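Local coordinates for protein 2-dehydro-3-deoxy-D-arabinonate dehydratase (Sulfolobus solfataricus, PDB 2Q18) that catalyses the metal-dependent dehydration of 2-dehydro-3-deoxy-D-arabinonate to 2,5-dioxopentanoate in a pentose oxidation pathway, working as a homotetramer of the FAH family, at residues 3-7 / 51-56; 34-38 / 154-158; 80-84 / 104-108; 129-135 / 284-290; 142-146 / 206-212. All blocks are in the same frame, centred on the assembly; numbering follows the deposited sequence.

Interaction 1 (3-7 / 51-56); sequences LFRVV and IDYQSL
Two different torsions bring the rings of Phe-4 and Tyr-53 together: Phe-4 carries CG between its backbone N and carbonyl carbon (chi1 63°), while Tyr-53 swings CG to the far side of CB from its own N (chi1 167°). Tyr-53 CD1 thereby comes over one face of the Phe-4 ring, toward its rim, 3.6 Å from Phe-4 CE1. The planes are inclined at 37° and the centroids lie 5.0 Å apart, an oblique aromatic pair. Two aliphatic carbons also reach the phenylalanine ring: Ile-51 CG2 near its plane, 4.1 Å from Phe-4 CZ, and Leu-56 CD1 obliquely, 3.8 Å from Phe-4 CE2. This is packing of helix 53-59 on strand 2-8 in the N-terminal part of the chain, where Tyr-15 of the adjacent strand 11-17 also meets the Phe-4 ring. Leu-56 CD1 reaches a second strand residue, lying 3.9 Å from Val-6 CG1. The start of the helix is fixed by Asp-52 at the N-cap, whose OD1 accepts from Ser-55 N from above the carboxylate plane; Asp-52 OD2 receives Ser-55 OG at 2.7 Å.

Interaction 2 (34-38 / 154-158); sequences LMRYS and GKILG
Helix 30-40 packs here against the start of strand 156-167, at a classic beta bulge in which Leu-157 and Gly-158 both face Val-149 of the neighbouring strand. The axes of the short helix and strand segments come within 8.2 Å at an angle of 112°. Leu-157 carries the apolar part by splitting its two methyls: CD1 lies 3.8 Å from Met-35 CG and CD2 3.7 Å from Ser-38 CB. Leu-34 adds its CB beside that of Leu-157. Lys-155 approaches as a fully extended chain, and its NZ donates to Ser-38 OG at 3.1 Å and, weakly, to Ser-38 O. With OG trans to the serine N (chi1 -168°), the hydroxyl also reaches a water, 2.7 Å away, that donates to Ile-156 O. Loss of the hydroxyl to an alanine is likely to leave the Lys-155 ammonium with just the weak bond to Ser-38 O on this helix, and to break the water link to Ile-156 O. A second water donates to both Leu-34 O and Leu-157 O, each at 2.7 Å. Direct apolar contact thus combines with one water between two carbonyls and one between a hydroxyl and a carbonyl, tying helix 30-40 to the classic bulge that opens strand 156-167.

Interaction 3 (80-84 / 104-108); sequences GISYE and YEKVY
Both tyrosine rings of the helix meet Ile-81 at their edges. Near the plane of the Tyr-104 ring lies Ile-81 CD1, 3.7 Å from Tyr-104 CD1; near that of Tyr-108 lie Ile-81 CG2 and the carbonyl oxygen of Tyr-83, the latter 3.2 Å from Tyr-108 CE2. Arg-230 makes a cation-pi contact with the Tyr-108 ring. Past this edge the hydroxyl of Tyr-108 reaches the backbone of Glu-84, with OH 3.4 Å from Glu-84 CA. Ile-81 works as a forked wedge: CG2 takes the position opposite the backbone N and rests 3.8 Å from Tyr-108 CB, while CD1 sits between Tyr-104 and Val-107, 3.9 Å from Val-107 CB. The helix is 103-109, and the loop that follows strand 76-80 carries Ile-81, a substrate-binding residue, so the wedge seats a loop of the active site on this helix. The polar end of Tyr-104 is engaged elsewhere, its OH hydrogen-bonded to Glu-171, and a bound phosphate ion, probably from the crystallisation liquor, lies about 3 Å from its side chain at the nearest atoms. Leu-176 of the third subunit packs on both Ile-81 and Tyr-104. Between the backbones one water donates to Ile-81 O at 2.7 Å and to Val-107 O at 3.1 Å.

Interaction 4 (129-135 / 284-290); sequences EAIAVRS and TPVKKRR
Thr-284 starts the contact by bringing CB to 3.2 Å from Glu-129 O, with OG1 against Ile-131 CG1 where the two side chains cross at about a right angle. Pro-285 then accepts from Ile-131 N through its carbonyl oxygen, at 3.0 Å. Val-286 parts its methyls between two neighbours: CG2 lies 3.8 Å from Ile-131 CG1, and CG1 3.7 Å from Val-133 CG2. Lys-287 bonds both ways, its N donating to Ile-131 O and its O accepting from Val-133 N. This is the ladder of a parallel pair, and strand 131-133 is thereby the outermost strand, within this chain, of a five-stranded mixed sheet in the FAH-family domain. Lys-288 bends at chi2 (80°), laying CD against Val-133 CG1 and carrying NZ to Arg-134 O at 3.1 Å in the carbonyl plane. A methionine in its place would probably leave the Arg-134 carbonyl without this donor and deprive a nearby water of its own. Arg-289 N closes the ladder on Val-133 O at 2.9 Å, while its guanidinium lies with one face over Ala-132 CB, 3.5 Å from NE. At Arg-290 the backbone O takes a water that also donates to Ser-135 OG, and Asp-243 of the third subunit accepts from Ser-135 N.

Interaction 5 (142-146 / 206-212); sequences PEPEL and LDITLKI
Pro-142 and Pro-144 push their rings into the side-chain relief of strand 207-214, packing strand 140-150 face to face with it, from one sheet of the FAH-family fold to another. The axes of the two short strand segments run nearly antiparallel, at 156° and 7.5 Å. Pro-142 fits its CG into the dip between Leu-210 and Ile-212, 3.9 Å from Leu-210 CD1 and 4.0 Å from Ile-212 CD1. One step on, Pro-144 straddles the next dip: CB meets Ile-208 CG2, and CG rests on Leu-210 CB, both at 3.9 Å. Leu-210 is thus a bump held between two proline rings, its CG set opposite the backbone N (chi1 168°). Glu-143 and Glu-145, which bind magnesium, direct their CB atoms away from this apolar face, so the prolines back the strand that bears the metal ligands. At the far end Leu-206 CD1 meets both methyls of Leu-146 and lies 3.9 Å from Leu-146 CD1.

From the N terminus, interaction 1 closes first, folding helix 53-59 back on strand 2-8. Interaction 2 opens between its two segments and closes long after it, so the two cross; they also touch, through Leu-3 and Leu-34. Interaction 3 is a short loop lying wholly within the span of interaction 2, and brings a substrate-binding residue onto helix 103-109. Interaction 4, the longest-range contact, crosses interaction 2 and reaches almost to the C terminus, joining strands 131-133 and 280-288. Its span encloses interaction 5, which itself crosses interaction 2 and packs the metal-binding strand 140-150 on strand 207-214. Tyr-83 OH packs on Ile-208, linking interactions 3 and 5.

Interaction 1 (3-7 / 51-56)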
# COMPACT_ATOMS: atom_id res chain seq x y z
N LEU A 3 -22.17 15.39 6.28
CA LEU A 3 -21.10 14.81 5.48
C LEU A 3 -21.66 14.07 4.27
O LEU A 3 -22.57 13.26 4.39
CB LEU A 3 -20.28 13.88 6.37
CG LEU A 3 -19.08 13.11 5.85
CD1 LEU A 3 -18.05 12.99 6.96
CD2 LEU A 3 -19.52 11.74 5.37
N PHE A 4 -21.10 14.37 3.10
CA PHE A 4 -21.43 13.63 1.89
C PHE A 4 -20.18 13.23 1.12
O PHE A 4 -19.08 13.70 1.43
CB PHE A 4 -22.45 14.38 1.01
CG PHE A 4 -21.97 15.71 0.46
CD1 PHE A 4 -21.99 16.86 1.26
CD2 PHE A 4 -21.54 15.82 -0.86
CE1 PHE A 4 -21.57 18.09 0.75
CE2 PHE A 4 -21.12 17.05 -1.38
CZ PHE A 4 -21.13 18.19 -0.57
N ARG A 5 -20.34 12.36 0.13
CA ARG A 5 -19.22 11.87 -0.65
C ARG A 5 -19.62 11.76 -2.12
O ARG A 5 -20.75 11.38 -2.44
CB ARG A 5 -18.73 10.52 -0.11
CG ARG A 5 -17.40 10.02 -0.69
CD ARG A 5 -16.91 8.75 0.01
NE ARG A 5 -17.85 7.64 -0.14
CZ ARG A 5 -17.54 6.36 0.02
NH1 ARG A 5 -16.30 6.00 0.34
NH2 ARG A 5 -18.47 5.43 -0.14
N VAL A 6 -18.68 12.11 -2.99
CA VAL A 6 -18.86 11.96 -4.43
C VAL A 6 -17.82 11.00 -4.97
O VAL A 6 -16.74 10.83 -4.38
CB VAL A 6 -18.77 13.32 -5.19
CG1 VAL A 6 -19.74 14.34 -4.60
CG2 VAL A 6 -17.34 13.88 -5.20
N VAL A 7 -18.15 10.37 -6.10
CA VAL A 7 -17.17 9.62 -6.87
C VAL A 7 -16.85 10.45 -8.13
O VAL A 7 -17.75 11.01 -8.76
CB VAL A 7 -17.65 8.16 -7.19
CG1 VAL A 7 -18.94 8.15 -8.02
CG2 VAL A 7 -16.55 7.35 -7.86
N ILE A 51 -18.89 23.62 -5.52
CA ILE A 51 -19.53 22.34 -5.22
C ILE A 51 -20.98 22.65 -4.88
O ILE A 51 -21.29 23.16 -3.79
CB ILE A 51 -18.83 21.55 -4.07
CG1 ILE A 51 -17.33 21.35 -4.35
CG2 ILE A 51 -19.54 20.21 -3.81
CD1 ILE A 51 -17.01 20.63 -5.66
N ASP A 52 -21.87 22.35 -5.82
CA ASP A 52 -23.28 22.69 -5.68
C ASP A 52 -24.02 21.53 -5.01
O ASP A 52 -24.56 20.65 -5.67
CB ASP A 52 -23.88 23.03 -7.04
CG ASP A 52 -25.25 23.68 -6.94
OD1 ASP A 52 -25.87 23.67 -5.85
OD2 ASP A 52 -25.72 24.21 -7.97
N TYR A 53 -24.03 21.56 -3.68
CA TYR A 53 -24.64 20.52 -2.85
C TYR A 53 -26.12 20.31 -3.15
O TYR A 53 -26.57 19.17 -3.34
CB TYR A 53 -24.41 20.85 -1.37
CG TYR A 53 -25.23 20.05 -0.38
CD1 TYR A 53 -24.99 18.68 -0.19
CD2 TYR A 53 -26.22 20.67 0.39
CE1 TYR A 53 -25.74 17.95 0.74
CE2 TYR A 53 -26.96 19.94 1.32
CZ TYR A 53 -26.72 18.59 1.49
OH TYR A 53 -27.46 17.88 2.41
N GLN A 54 -26.88 21.40 -3.23
CA GLN A 54 -28.32 21.32 -3.53
C GLN A 54 -28.59 20.69 -4.89
O GLN A 54 -29.51 19.89 -5.02
CB GLN A 54 -29.00 22.69 -3.42
CG GLN A 54 -29.06 23.27 -2.00
CD GLN A 54 -29.84 22.41 -1.01
OE1 GLN A 54 -29.57 22.43 0.19
NE2 GLN A 54 -30.82 21.65 -1.51
N SER A 55 -27.77 21.03 -5.90
CA SER A 55 -27.88 20.40 -7.22
C SER A 55 -27.53 18.92 -7.20
O SER A 55 -28.19 18.12 -7.86
CB SER A 55 -27.00 21.11 -8.25
OG SER A 55 -27.55 22.36 -8.62
N LEU A 56 -26.49 18.56 -6.45
CA LEU A 56 -26.11 17.15 -6.28
C LEU A 56 -27.25 16.33 -5.69
O LEU A 56 -27.50 15.21 -6.13
CB LEU A 56 -24.85 16.99 -5.41
CG LEU A 56 -23.48 17.20 -6.04
CD1 LEU A 56 -22.40 17.11 -4.96
CD2 LEU A 56 -23.20 16.19 -7.16

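Interaction 2 (34-38 / 154-158)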
# COMPACT_ATOMS: atom_id res chain seq x y z
N LEU A 34 -15.58 11.70 11.18
CA LEU A 34 -16.72 11.61 12.10
C LEU A 34 -16.27 11.31 13.53
O LEU A 34 -16.83 11.86 14.49
CB LEU A 34 -17.71 10.54 11.63
CG LEU A 34 -18.58 10.86 10.40
CD1 LEU A 34 -19.27 9.60 9.90
CD2 LEU A 34 -19.60 11.97 10.69
N MET A 35 -15.27 10.44 13.67
CA MET A 35 -14.68 10.13 14.97
C MET A 35 -14.04 11.38 15.59
O MET A 35 -14.29 11.69 16.75
CB MET A 35 -13.67 8.99 14.84
CG MET A 35 -14.31 7.63 14.57
SD MET A 35 -13.11 6.37 14.12
CE MET A 35 -12.28 6.13 15.69
N ARG A 36 -13.24 12.11 14.80
CA ARG A 36 -12.63 13.36 15.26
C ARG A 36 -13.68 14.38 15.71
O ARG A 36 -13.54 14.99 16.78
CB ARG A 36 -11.73 13.98 14.18
CG ARG A 36 -10.99 15.24 14.65
CD ARG A 36 -10.10 15.83 13.56
NE ARG A 36 -9.16 14.85 13.03
CZ ARG A 36 -7.99 14.52 13.59
NH1 ARG A 36 -7.22 13.61 13.01
NH2 ARG A 36 -7.60 15.09 14.72
N TYR A 37 -14.71 14.57 14.89
CA TYR A 37 -15.77 15.53 15.19
C TYR A 37 -16.48 15.16 16.50
O TYR A 37 -16.82 16.04 17.29
CB TYR A 37 -16.79 15.63 14.05
CG TYR A 37 -17.75 16.79 14.23
CD1 TYR A 37 -18.86 16.67 15.06
CD2 TYR A 37 -17.53 18.01 13.58
CE1 TYR A 37 -19.73 17.73 15.25
CE2 TYR A 37 -18.41 19.08 13.76
CZ TYR A 37 -19.51 18.93 14.59
OH TYR A 37 -20.38 19.97 14.78
N SER A 38 -16.70 13.87 16.70
CA SER A 38 -17.32 13.36 17.92
C SER A 38 -16.51 13.71 19.17
O SER A 38 -17.07 13.86 20.26
CB SER A 38 -17.48 11.85 17.83
OG SER A 38 -18.32 11.38 18.87
N GLY A 154 -19.58 1.59 20.33
CA GLY A 154 -21.02 1.75 20.23
C GLY A 154 -21.48 3.18 20.45
O GLY A 154 -22.67 3.42 20.63
N LYS A 155 -20.54 4.11 20.42
CA LYS A 155 -20.86 5.54 20.51
C LYS A 155 -21.41 6.02 19.17
O LYS A 155 -20.88 5.67 18.11
CB LYS A 155 -19.62 6.36 20.90
CG LYS A 155 -19.92 7.81 21.22
CD LYS A 155 -18.66 8.67 21.29
CE LYS A 155 -18.97 10.05 21.86
NZ LYS A 155 -17.78 10.96 21.90
N ILE A 156 -22.48 6.81 19.23
CA ILE A 156 -23.13 7.35 18.03
C ILE A 156 -22.31 8.48 17.42
O ILE A 156 -22.10 9.52 18.05
CB ILE A 156 -24.59 7.80 18.32
CG1 ILE A 156 -25.46 6.57 18.65
CG2 ILE A 156 -25.18 8.57 17.12
CD1 ILE A 156 -26.79 6.88 19.33
N LEU A 157 -21.83 8.27 16.20
CA LEU A 157 -21.02 9.27 15.50
C LEU A 157 -21.87 10.16 14.60
O LEU A 157 -21.42 11.22 14.16
CB LEU A 157 -19.94 8.59 14.66
CG LEU A 157 -18.92 7.71 15.38
CD1 LEU A 157 -18.04 6.99 14.36
CD2 LEU A 157 -18.08 8.53 16.35
N GLY A 158 -23.09 9.72 14.31
CA GLY A 158 -23.99 10.50 13.47
C GLY A 158 -25.23 9.73 13.07
O GLY A 158 -25.37 8.55 13.40
O HOH W 1 -19.35 12.83 14.59
O HOH W 2 -20.91 12.05 18.33

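Interaction 3 (80-84 / 104-108)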
# COMPACT_ATOMS: atom_id res chain seq x y z
N GLY A 80 -35.49 -4.59 14.35
CA GLY A 80 -36.88 -4.55 13.90
C GLY A 80 -37.81 -4.64 15.09
O GLY A 80 -37.37 -4.91 16.21
N ILE A 81 -39.10 -4.42 14.82
CA ILE A 81 -40.15 -4.45 15.85
C ILE A 81 -39.79 -3.50 17.00
O ILE A 81 -39.86 -3.86 18.18
CB ILE A 81 -40.42 -5.90 16.36
CG1 ILE A 81 -40.29 -6.91 15.22
CG2 ILE A 81 -41.81 -5.99 17.00
CD1 ILE A 81 -39.90 -8.31 15.66
N SER A 82 -39.39 -2.28 16.63
CA SER A 82 -38.92 -1.29 17.59
C SER A 82 -39.95 -0.19 17.84
O SER A 82 -39.76 0.65 18.73
CB SER A 82 -37.60 -0.68 17.12
OG SER A 82 -37.78 -0.04 15.87
N TYR A 83 -41.02 -0.19 17.05
CA TYR A 83 -42.06 0.83 17.14
C TYR A 83 -43.32 0.29 17.81
O TYR A 83 -43.60 -0.91 17.76
CB TYR A 83 -42.39 1.37 15.75
CG TYR A 83 -41.38 2.36 15.20
CD1 TYR A 83 -40.19 1.92 14.62
CD2 TYR A 83 -41.63 3.73 15.24
CE1 TYR A 83 -39.26 2.82 14.10
CE2 TYR A 83 -40.71 4.65 14.72
CZ TYR A 83 -39.53 4.18 14.15
OH TYR A 83 -38.63 5.09 13.64
N GLU A 84 -44.09 1.20 18.41
CA GLU A 84 -45.36 0.89 19.08
C GLU A 84 -46.25 -0.08 18.30
O GLU A 84 -46.39 0.04 17.08
CB GLU A 84 -46.13 2.18 19.38
CG GLU A 84 -45.84 2.79 20.74
CD GLU A 84 -46.77 2.28 21.82
OE1 GLU A 84 -48.01 2.45 21.68
OE2 GLU A 84 -46.28 1.72 22.83
N TYR A 104 -43.29 -12.17 16.31
CA TYR A 104 -43.13 -10.71 16.29
C TYR A 104 -43.69 -10.07 17.55
O TYR A 104 -43.09 -9.14 18.11
CB TYR A 104 -43.78 -10.11 15.03
CG TYR A 104 -43.20 -10.67 13.75
CD1 TYR A 104 -42.00 -10.17 13.23
CD2 TYR A 104 -43.82 -11.72 13.08
CE1 TYR A 104 -41.45 -10.69 12.07
CE2 TYR A 104 -43.28 -12.25 11.91
CZ TYR A 104 -42.09 -11.72 11.41
OH TYR A 104 -41.55 -12.24 10.26
N GLU A 105 -44.84 -10.57 18.01
CA GLU A 105 -45.43 -10.12 19.27
C GLU A 105 -44.53 -10.50 20.45
O GLU A 105 -44.37 -9.72 21.39
CB GLU A 105 -46.82 -10.75 19.43
CG GLU A 105 -47.73 -10.03 20.41
CD GLU A 105 -49.01 -10.81 20.71
OE1 GLU A 105 -49.44 -11.63 19.86
OE2 GLU A 105 -49.59 -10.59 21.80
N LYS A 106 -43.94 -11.69 20.38
CA LYS A 106 -42.99 -12.17 21.38
C LYS A 106 -41.79 -11.23 21.58
O LYS A 106 -41.53 -10.81 22.71
CB LYS A 106 -42.50 -13.58 21.06
CG LYS A 106 -43.34 -14.67 21.68
CD LYS A 106 -42.48 -15.87 22.03
CE LYS A 106 -43.05 -16.63 23.22
NZ LYS A 106 -42.06 -17.58 23.78
N VAL A 107 -41.09 -10.90 20.49
CA VAL A 107 -39.94 -9.99 20.55
C VAL A 107 -40.35 -8.61 21.05
O VAL A 107 -39.62 -7.98 21.82
CB VAL A 107 -39.22 -9.85 19.17
CG1 VAL A 107 -38.06 -8.87 19.26
CG2 VAL A 107 -38.70 -11.19 18.70
N TYR A 108 -41.53 -8.15 20.62
CA TYR A 108 -42.08 -6.87 21.06
C TYR A 108 -42.20 -6.80 22.59
O TYR A 108 -41.89 -5.77 23.19
CB TYR A 108 -43.44 -6.63 20.41
CG TYR A 108 -44.04 -5.28 20.69
CD1 TYR A 108 -44.98 -5.11 21.71
CD2 TYR A 108 -43.67 -4.16 19.94
CE1 TYR A 108 -45.53 -3.86 21.98
CE2 TYR A 108 -44.21 -2.91 20.20
CZ TYR A 108 -45.15 -2.77 21.22
OH TYR A 108 -45.69 -1.53 21.48
O HOH W 3 -38.99 -5.38 20.24

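Interaction 4 (129-135 / 284-290)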
# COMPACT_ATOMS: atom_id res chain seq x y z
N GLU A 129 -28.65 5.98 -6.65
CA GLU A 129 -28.26 4.68 -7.17
C GLU A 129 -29.42 3.71 -6.97
O GLU A 129 -30.31 3.97 -6.15
CB GLU A 129 -26.99 4.17 -6.47
CG GLU A 129 -25.84 5.20 -6.51
CD GLU A 129 -24.60 4.79 -5.72
OE1 GLU A 129 -24.70 3.90 -4.83
OE2 GLU A 129 -23.52 5.36 -5.98
N ALA A 130 -29.42 2.61 -7.70
CA ALA A 130 -30.55 1.68 -7.68
C ALA A 130 -30.49 0.67 -6.53
O ALA A 130 -29.47 0.01 -6.31
CB ALA A 130 -30.66 0.95 -9.02
N ILE A 131 -31.61 0.55 -5.81
CA ILE A 131 -31.86 -0.59 -4.94
C ILE A 131 -32.42 -1.73 -5.79
O ILE A 131 -32.81 -1.51 -6.95
CB ILE A 131 -32.81 -0.26 -3.75
CG1 ILE A 131 -34.15 0.32 -4.26
CG2 ILE A 131 -32.13 0.69 -2.76
CD1 ILE A 131 -35.23 0.44 -3.18
N ALA A 132 -32.45 -2.94 -5.24
CA ALA A 132 -32.84 -4.10 -6.03
C ALA A 132 -33.96 -4.91 -5.40
O ALA A 132 -34.14 -4.90 -4.18
CB ALA A 132 -31.63 -4.99 -6.33
N VAL A 133 -34.73 -5.58 -6.26
CA VAL A 133 -35.73 -6.55 -5.85
C VAL A 133 -35.19 -7.88 -6.33
O VAL A 133 -34.84 -8.02 -7.51
CB VAL A 133 -37.13 -6.27 -6.49
CG1 VAL A 133 -38.12 -7.39 -6.18
CG2 VAL A 133 -37.69 -4.94 -6.02
N ARG A 134 -35.11 -8.86 -5.43
CA ARG A 134 -34.64 -10.20 -5.77
C ARG A 134 -35.46 -10.78 -6.93
O ARG A 134 -36.67 -10.54 -7.01
CB ARG A 134 -34.73 -11.13 -4.56
CG ARG A 134 -33.75 -10.83 -3.41
CD ARG A 134 -33.94 -11.82 -2.25
NE ARG A 134 -33.82 -13.20 -2.73
CZ ARG A 134 -32.78 -13.99 -2.52
NH1 ARG A 134 -31.75 -13.59 -1.77
NH2 ARG A 134 -32.78 -15.21 -3.04
N SER A 135 -34.80 -11.54 -7.79
CA SER A 135 -35.45 -12.21 -8.92
C SER A 135 -36.55 -13.17 -8.48
O SER A 135 -37.48 -13.45 -9.25
CB SER A 135 -34.41 -12.97 -9.75
OG SER A 135 -33.79 -13.98 -8.98
N THR A 284 -33.85 6.62 -4.42
CA THR A 284 -33.27 5.50 -5.15
C THR A 284 -34.26 4.89 -6.15
O THR A 284 -35.37 4.49 -5.77
CB THR A 284 -32.79 4.37 -4.20
OG1 THR A 284 -33.91 3.83 -3.48
CG2 THR A 284 -31.74 4.88 -3.20
N PRO A 285 -33.86 4.81 -7.43
CA PRO A 285 -34.62 3.99 -8.39
C PRO A 285 -34.54 2.51 -8.03
O PRO A 285 -33.66 2.10 -7.26
CB PRO A 285 -33.93 4.26 -9.73
CG PRO A 285 -32.57 4.77 -9.38
CD PRO A 285 -32.71 5.48 -8.07
N VAL A 286 -35.45 1.72 -8.59
CA VAL A 286 -35.54 0.30 -8.29
C VAL A 286 -35.23 -0.51 -9.54
O VAL A 286 -35.69 -0.19 -10.64
CB VAL A 286 -36.94 -0.07 -7.75
CG1 VAL A 286 -37.06 -1.57 -7.48
CG2 VAL A 286 -37.26 0.72 -6.49
N LYS A 287 -34.42 -1.56 -9.36
CA LYS A 287 -34.14 -2.51 -10.42
C LYS A 287 -34.60 -3.90 -9.98
O LYS A 287 -34.18 -4.40 -8.93
CB LYS A 287 -32.65 -2.50 -10.77
CG LYS A 287 -32.19 -3.63 -11.70
CD LYS A 287 -32.62 -3.38 -13.14
CE LYS A 287 -32.38 -4.61 -14.02
NZ LYS A 287 -32.90 -4.39 -15.39
N LYS A 288 -35.48 -4.51 -10.77
CA LYS A 288 -35.87 -5.89 -10.54
C LYS A 288 -34.83 -6.82 -11.15
O LYS A 288 -34.52 -6.72 -12.34
CB LYS A 288 -37.26 -6.17 -11.14
CG LYS A 288 -37.65 -7.65 -11.20
CD LYS A 288 -38.13 -8.16 -9.85
CE LYS A 288 -38.53 -9.63 -9.95
NZ LYS A 288 -39.23 -10.09 -8.72
N ARG A 289 -34.28 -7.71 -10.33
CA ARG A 289 -33.27 -8.66 -10.79
C ARG A 289 -33.89 -9.73 -11.69
O ARG A 289 -35.01 -10.17 -11.47
CB ARG A 289 -32.54 -9.32 -9.62
CG ARG A 289 -31.78 -8.36 -8.69
CD ARG A 289 -30.60 -7.68 -9.38
NE ARG A 289 -29.69 -7.07 -8.41
CZ ARG A 289 -28.97 -5.97 -8.63
NH1 ARG A 289 -28.17 -5.51 -7.67
NH2 ARG A 289 -29.05 -5.32 -9.78
N ARG A 290 -33.13 -10.13 -12.72
CA ARG A 290 -33.56 -11.12 -13.69
C ARG A 290 -33.11 -12.53 -13.27
O ARG A 290 -32.02 -12.69 -12.72
CB ARG A 290 -32.99 -10.77 -15.07
CG ARG A 290 -33.28 -11.78 -16.18
CD ARG A 290 -32.50 -11.44 -17.46
NE ARG A 290 -32.56 -12.53 -18.44
CZ ARG A 290 -33.54 -12.70 -19.33
NH1 ARG A 290 -34.56 -11.84 -19.39
NH2 ARG A 290 -33.49 -13.72 -20.18
O HOH W 4 -30.88 -14.06 -10.41
O HOH W 5 -40.51 -12.47 -9.37

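Interaction 5 (142-146 / 206-212)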
# COMPACT_ATOMS: atom_id res chain seq x y z
N PRO A 142 -39.75 -1.37 0.67
CA PRO A 142 -38.74 -0.58 1.33
C PRO A 142 -39.13 -0.40 2.79
O PRO A 142 -40.32 -0.34 3.11
CB PRO A 142 -38.80 0.77 0.60
CG PRO A 142 -40.23 0.87 0.13
CD PRO A 142 -40.68 -0.54 -0.13
N GLU A 143 -38.14 -0.35 3.67
CA GLU A 143 -38.39 -0.08 5.08
C GLU A 143 -37.60 1.17 5.48
O GLU A 143 -36.38 1.11 5.63
CB GLU A 143 -38.06 -1.30 5.94
CG GLU A 143 -38.84 -2.56 5.53
CD GLU A 143 -38.65 -3.75 6.47
OE1 GLU A 143 -39.38 -4.75 6.30
OE2 GLU A 143 -37.78 -3.69 7.37
N PRO A 144 -38.30 2.32 5.58
CA PRO A 144 -37.73 3.62 5.89
C PRO A 144 -37.37 3.76 7.36
O PRO A 144 -38.23 3.61 8.23
CB PRO A 144 -38.85 4.59 5.53
CG PRO A 144 -40.10 3.81 5.77
CD PRO A 144 -39.76 2.40 5.38
N GLU A 145 -36.10 4.06 7.64
CA GLU A 145 -35.59 4.00 9.01
C GLU A 145 -34.57 5.08 9.30
O GLU A 145 -33.82 5.51 8.41
CB GLU A 145 -34.97 2.63 9.30
CG GLU A 145 -35.71 1.45 8.67
CD GLU A 145 -35.35 0.10 9.26
OE1 GLU A 145 -36.13 -0.85 9.05
OE2 GLU A 145 -34.30 -0.01 9.94
N LEU A 146 -34.54 5.53 10.55
CA LEU A 146 -33.42 6.28 11.07
C LEU A 146 -32.30 5.27 11.34
O LEU A 146 -32.54 4.20 11.90
CB LEU A 146 -33.80 7.01 12.37
CG LEU A 146 -32.74 7.91 13.00
CD1 LEU A 146 -32.47 9.13 12.13
CD2 LEU A 146 -33.16 8.34 14.41
N LEU A 206 -38.47 13.12 15.20
CA LEU A 206 -38.18 13.33 13.78
C LEU A 206 -39.26 12.70 12.92
O LEU A 206 -39.71 11.59 13.20
CB LEU A 206 -36.81 12.72 13.40
CG LEU A 206 -35.53 13.09 14.16
CD1 LEU A 206 -34.41 12.14 13.77
CD2 LEU A 206 -35.12 14.54 13.94
N ASP A 207 -39.65 13.40 11.86
CA ASP A 207 -40.63 12.86 10.91
C ASP A 207 -39.95 12.04 9.83
O ASP A 207 -38.98 12.49 9.22
CB ASP A 207 -41.46 13.99 10.29
CG ASP A 207 -42.39 14.65 11.30
OD1 ASP A 207 -43.25 13.94 11.88
OD2 ASP A 207 -42.26 15.88 11.51
N ILE A 208 -40.47 10.84 9.60
CA ILE A 208 -40.01 9.97 8.52
C ILE A 208 -41.15 9.83 7.52
O ILE A 208 -42.26 9.46 7.90
CB ILE A 208 -39.58 8.57 9.03
CG1 ILE A 208 -38.50 8.70 10.12
CG2 ILE A 208 -39.11 7.68 7.87
CD1 ILE A 208 -38.08 7.37 10.75
N THR A 209 -40.88 10.14 6.26
CA THR A 209 -41.88 10.03 5.20
C THR A 209 -41.37 9.14 4.09
O THR A 209 -40.27 9.35 3.57
CB THR A 209 -42.26 11.41 4.62
OG1 THR A 209 -42.60 12.31 5.69
CG2 THR A 209 -43.44 11.31 3.65
N LEU A 210 -42.17 8.13 3.73
CA LEU A 210 -41.89 7.27 2.59
C LEU A 210 -42.83 7.57 1.42
O LEU A 210 -44.04 7.72 1.61
CB LEU A 210 -42.01 5.79 2.97
CG LEU A 210 -42.04 4.74 1.85
CD1 LEU A 210 -40.70 4.62 1.14
CD2 LEU A 210 -42.48 3.38 2.37
N LYS A 211 -42.25 7.66 0.22
CA LYS A 211 -43.02 7.74 -1.02
C LYS A 211 -42.48 6.73 -2.01
O LYS A 211 -41.26 6.63 -2.22
CB LYS A 211 -42.94 9.15 -1.62
CG LYS A 211 -43.76 10.19 -0.89
CD LYS A 211 -43.39 11.61 -1.29
CE LYS A 211 -43.84 11.95 -2.70
NZ LYS A 211 -43.61 13.39 -3.02
N ILE A 212 -43.39 5.96 -2.61
CA ILE A 212 -43.05 5.12 -3.74
C ILE A 212 -43.70 5.74 -4.98
O ILE A 212 -44.93 5.86 -5.05
CB ILE A 212 -43.52 3.66 -3.55
CG1 ILE A 212 -42.94 3.08 -2.24
CG2 ILE A 212 -43.14 2.81 -4.76
CD1 ILE A 212 -43.58 1.77 -1.77